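Designed helical repeat protein (Synthetic construct, PDB 5CWF) has no known natural function, being a computationally designed helical repeat protein made to explore how folds can be built from repeated helices. Local coordinates at residues A[99-104]-A[147-152]. Numbering follows the deposited sequence. Where two conformers were deposited one is given.
Sequences MLALAK and LAKRVL
No aromatic ring or other flat side chain takes part here; the only flat groups met across the contact are backbone peptides, and L152 reaches two. With CG anti to the backbone N (chi1 176°), its chain heads for K104, and chi2 then sets L152 CD1 over one face of the K104 carbonyl group, 3.9 Å from K104 C and as close to K104 CB. L152 CB, meanwhile, lies 4.0 Å from A101 O.

One turn back, two alanines meet methyl to methyl, A101 CB to A148 CB at 3.9 Å, and such small side chains let the axes approach to 8.3 Å while running nearly parallel at 17°. L102, its CG beside the backbone N, reaches across the inner side of this pair: CD2 touches A148 CB at 3.7 Å and extends to V151 CB at 4.3 Å. The outer side is polar. K149 bends at chi2 (-43°) and comes back over A101, its NZ 4.0 Å from A101 CB, whereas K104 runs out extended beyond CG. Both ammonium groups donate weakly to one water, which may soften the repulsion between like charges; no direct hydrogen bond joins the two segments.

Helices 93-111 and 138-156 are neighbours in one layer of this designed repeat fold, linked in sequence through helix 115-134. That helix lies beneath both, its I128 touching L102 and V151. On the helices flanking it, L102 also rests on I83 of helix 70-89 and V151 on I166 of helix 160-176, so the inner edge of the contact merges with the core between the two helix layers.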
ATOM      1  N   MET A  99       7.098   3.991  -3.791  1.00 26.18           N
ATOM      2  CA  MET A  99       5.826   3.901  -3.128  1.00 27.24           C
ATOM      3  C   MET A  99       4.680   4.138  -4.105  1.00 29.04           C
ATOM      4  O   MET A  99       3.608   3.559  -3.933  1.00 27.66           O
ATOM      5  CB  MET A  99       5.762   4.890  -1.961  1.00 30.69           C
ATOM      6  CG  MET A  99       6.797   4.588  -0.867  1.00 30.71           C
ATOM      7  SD  MET A  99       6.945   2.863  -0.398  1.00 28.62           S
ATOM      8  CE  MET A  99       8.549   2.928   0.406  1.00 36.07           C
ATOM      9  N   LEU A 100       4.893   4.958  -5.135  1.00 26.80           N
ATOM     10  CA  LEU A 100       3.814   5.145  -6.112  1.00 27.15           C
ATOM     11  C   LEU A 100       3.576   3.836  -6.873  1.00 26.58           C
ATOM     12  O   LEU A 100       2.443   3.445  -7.113  1.00 26.46           O
ATOM     13  CB  LEU A 100       4.128   6.287  -7.072  1.00 28.17           C
ATOM     14  CG  LEU A 100       3.024   6.576  -8.101  1.00 32.30           C
ATOM     15  CD1 LEU A 100       1.737   6.941  -7.383  1.00 32.88           C
ATOM     16  CD2 LEU A 100       3.417   7.675  -9.079  1.00 37.24           C
ATOM     17  N   ALA A 101       4.655   3.155  -7.228  1.00 28.33           N
ATOM     18  CA  ALA A 101       4.543   1.871  -7.919  1.00 28.37           C
ATOM     19  C   ALA A 101       3.825   0.852  -7.042  1.00 27.58           C
ATOM     20  O   ALA A 101       2.954   0.121  -7.517  1.00 25.27           O
ATOM     21  CB  ALA A 101       5.927   1.357  -8.320  1.00 29.42           C
ATOM     22  N   LEU A 102       4.146   0.810  -5.749  1.00 26.42           N
ATOM     23  CA  LEU A 102       3.493  -0.137  -4.867  1.00 24.68           C
ATOM     24  C   LEU A 102       2.026   0.225  -4.653  1.00 24.68           C
ATOM     25  O   LEU A 102       1.182  -0.649  -4.655  1.00 23.98           O
ATOM     26  CB  LEU A 102       4.212  -0.212  -3.520  1.00 24.32           C
ATOM     27  CG  LEU A 102       5.636  -0.763  -3.593  1.00 25.48           C
ATOM     28  CD1 LEU A 102       6.260  -0.753  -2.200  1.00 23.51           C
ATOM     29  CD2 LEU A 102       5.675  -2.162  -4.166  1.00 26.68           C
ATOM     30  N   ALA A 103       1.734   1.519  -4.512  1.00 26.52           N
ATOM     31  CA  ALA A 103       0.353   1.968  -4.336  1.00 27.22           C
ATOM     32  C   ALA A 103      -0.489   1.617  -5.560  1.00 26.47           C
ATOM     33  O   ALA A 103      -1.618   1.150  -5.437  1.00 26.55           O
ATOM     34  CB  ALA A 103       0.310   3.474  -4.077  1.00 28.93           C
ATOM     35  N   LYS A 104       0.082   1.800  -6.744  1.00 25.66           N
ATOM     36  CA  LYS A 104      -0.613   1.420  -7.963  1.00 26.11           C
ATOM     37  C   LYS A 104      -0.857  -0.081  -8.031  1.00 25.50           C
ATOM     38  O   LYS A 104      -1.903  -0.520  -8.507  1.00 25.84           O
ATOM     39  CB  LYS A 104       0.178   1.866  -9.196  1.00 26.44           C
ATOM     40  CG  LYS A 104       0.106   3.369  -9.470  1.00 30.54           C
ATOM     41  CD  LYS A 104       1.064   3.751 -10.594  1.00 39.28           C
ATOM     42  CE  LYS A 104       1.003   5.234 -10.936  1.00 48.01           C
ATOM     43  NZ  LYS A 104       2.000   5.601 -11.989  1.00 50.42           N
ATOM     44  N   LEU A 147      12.212  -3.710  -8.074  1.00 30.60           N
ATOM     45  CA  LEU A 147      11.319  -4.744  -7.556  1.00 28.92           C
ATOM     46  C   LEU A 147       9.865  -4.279  -7.504  1.00 27.90           C
ATOM     47  O   LEU A 147       8.964  -5.040  -7.819  1.00 27.02           O
ATOM     48  CB  LEU A 147      11.759  -5.192  -6.177  1.00 28.07           C
ATOM     49  CG  LEU A 147      13.087  -5.933  -6.085  1.00 31.66           C
ATOM     50  CD1 LEU A 147      13.240  -6.449  -4.664  1.00 35.38           C
ATOM     51  CD2 LEU A 147      13.160  -7.092  -7.071  1.00 32.08           C
ATOM     52  N   ALA A 148       9.651  -3.024  -7.133  1.00 28.10           N
ATOM     53  CA  ALA A 148       8.312  -2.446  -7.069  1.00 27.26           C
ATOM     54  C   ALA A 148       7.659  -2.384  -8.443  1.00 27.81           C
ATOM     55  O   ALA A 148       6.459  -2.597  -8.588  1.00 26.88           O
ATOM     56  CB  ALA A 148       8.386  -1.039  -6.438  1.00 27.64           C
ATOM     57  N   LYS A 149       8.467  -2.092  -9.456  0.50 29.40           N
ATOM     58  CA  LYS A 149       7.990  -2.084 -10.832  0.50 30.13           C
ATOM     59  C   LYS A 149       7.530  -3.489 -11.216  0.50 29.37           C
ATOM     60  O   LYS A 149       6.551  -3.670 -11.947  0.50 29.16           O
ATOM     61  CB  LYS A 149       9.098  -1.638 -11.794  0.50 37.87           C
ATOM     62  CG  LYS A 149       9.488  -0.160 -11.751  0.50 44.38           C
ATOM     63  CD  LYS A 149       8.306   0.780 -11.669  0.50 49.88           C
ATOM     64  CE  LYS A 149       8.767   2.225 -11.848  0.50 53.37           C
ATOM     65  NZ  LYS A 149       7.849   3.223 -11.233  0.50 52.27           N
ATOM     66  N   ARG A 150       8.242  -4.497 -10.722  1.00 29.02           N
ATOM     67  CA  ARG A 150       7.868  -5.889 -11.022  1.00 28.32           C
ATOM     68  C   ARG A 150       6.599  -6.317 -10.281  1.00 26.54           C
ATOM     69  O   ARG A 150       5.806  -7.093 -10.815  1.00 26.20           O
ATOM     70  CB  ARG A 150       9.023  -6.821 -10.679  1.00 30.99           C
ATOM     71  CG  ARG A 150      10.190  -6.635 -11.618  1.00 38.86           C
ATOM     72  CD  ARG A 150      11.400  -7.463 -11.229  1.00 46.14           C
ATOM     73  NE  ARG A 150      11.084  -8.884 -11.110  1.00 52.86           N
ATOM     74  CZ  ARG A 150      11.731  -9.729 -10.312  1.00 57.33           C
ATOM     75  NH1 ARG A 150      12.765  -9.313  -9.596  1.00 59.47           N
ATOM     76  NH2 ARG A 150      11.366 -11.004 -10.255  1.00 57.75           N
ATOM     77  N   VAL A 151       6.385  -5.781  -9.084  1.00 26.98           N
ATOM     78  CA  VAL A 151       5.162  -6.057  -8.333  1.00 24.35           C
ATOM     79  C   VAL A 151       3.959  -5.502  -9.093  1.00 26.05           C
ATOM     80  O   VAL A 151       2.931  -6.176  -9.243  1.00 26.85           O
ATOM     81  CB  VAL A 151       5.217  -5.430  -6.918  1.00 24.51           C
ATOM     82  CG1 VAL A 151       3.874  -5.600  -6.192  1.00 26.47           C
ATOM     83  CG2 VAL A 151       6.314  -6.072  -6.100  1.00 27.35           C
ATOM     84  N   LEU A 152       4.102  -4.290  -9.608  1.00 26.36           N
ATOM     85  CA  LEU A 152       3.047  -3.670 -10.399  1.00 27.67           C
ATOM     86  C   LEU A 152       2.749  -4.501 -11.643  1.00 26.97           C
ATOM     87  O   LEU A 152       1.573  -4.723 -11.982  1.00 28.96           O
ATOM     88  CB  LEU A 152       3.440  -2.214 -10.744  1.00 30.31           C
ATOM     89  CG  LEU A 152       2.499  -1.409 -11.647  1.00 32.48           C
ATOM     90  CD1 LEU A 152       1.066  -1.427 -11.097  1.00 31.65           C
ATOM     91  CD2 LEU A 152       2.991   0.021 -11.766  1.00 36.82           C
TER
HETATM   92  O   HOH W   1       4.606   3.674 -11.108  1.00 39.43           O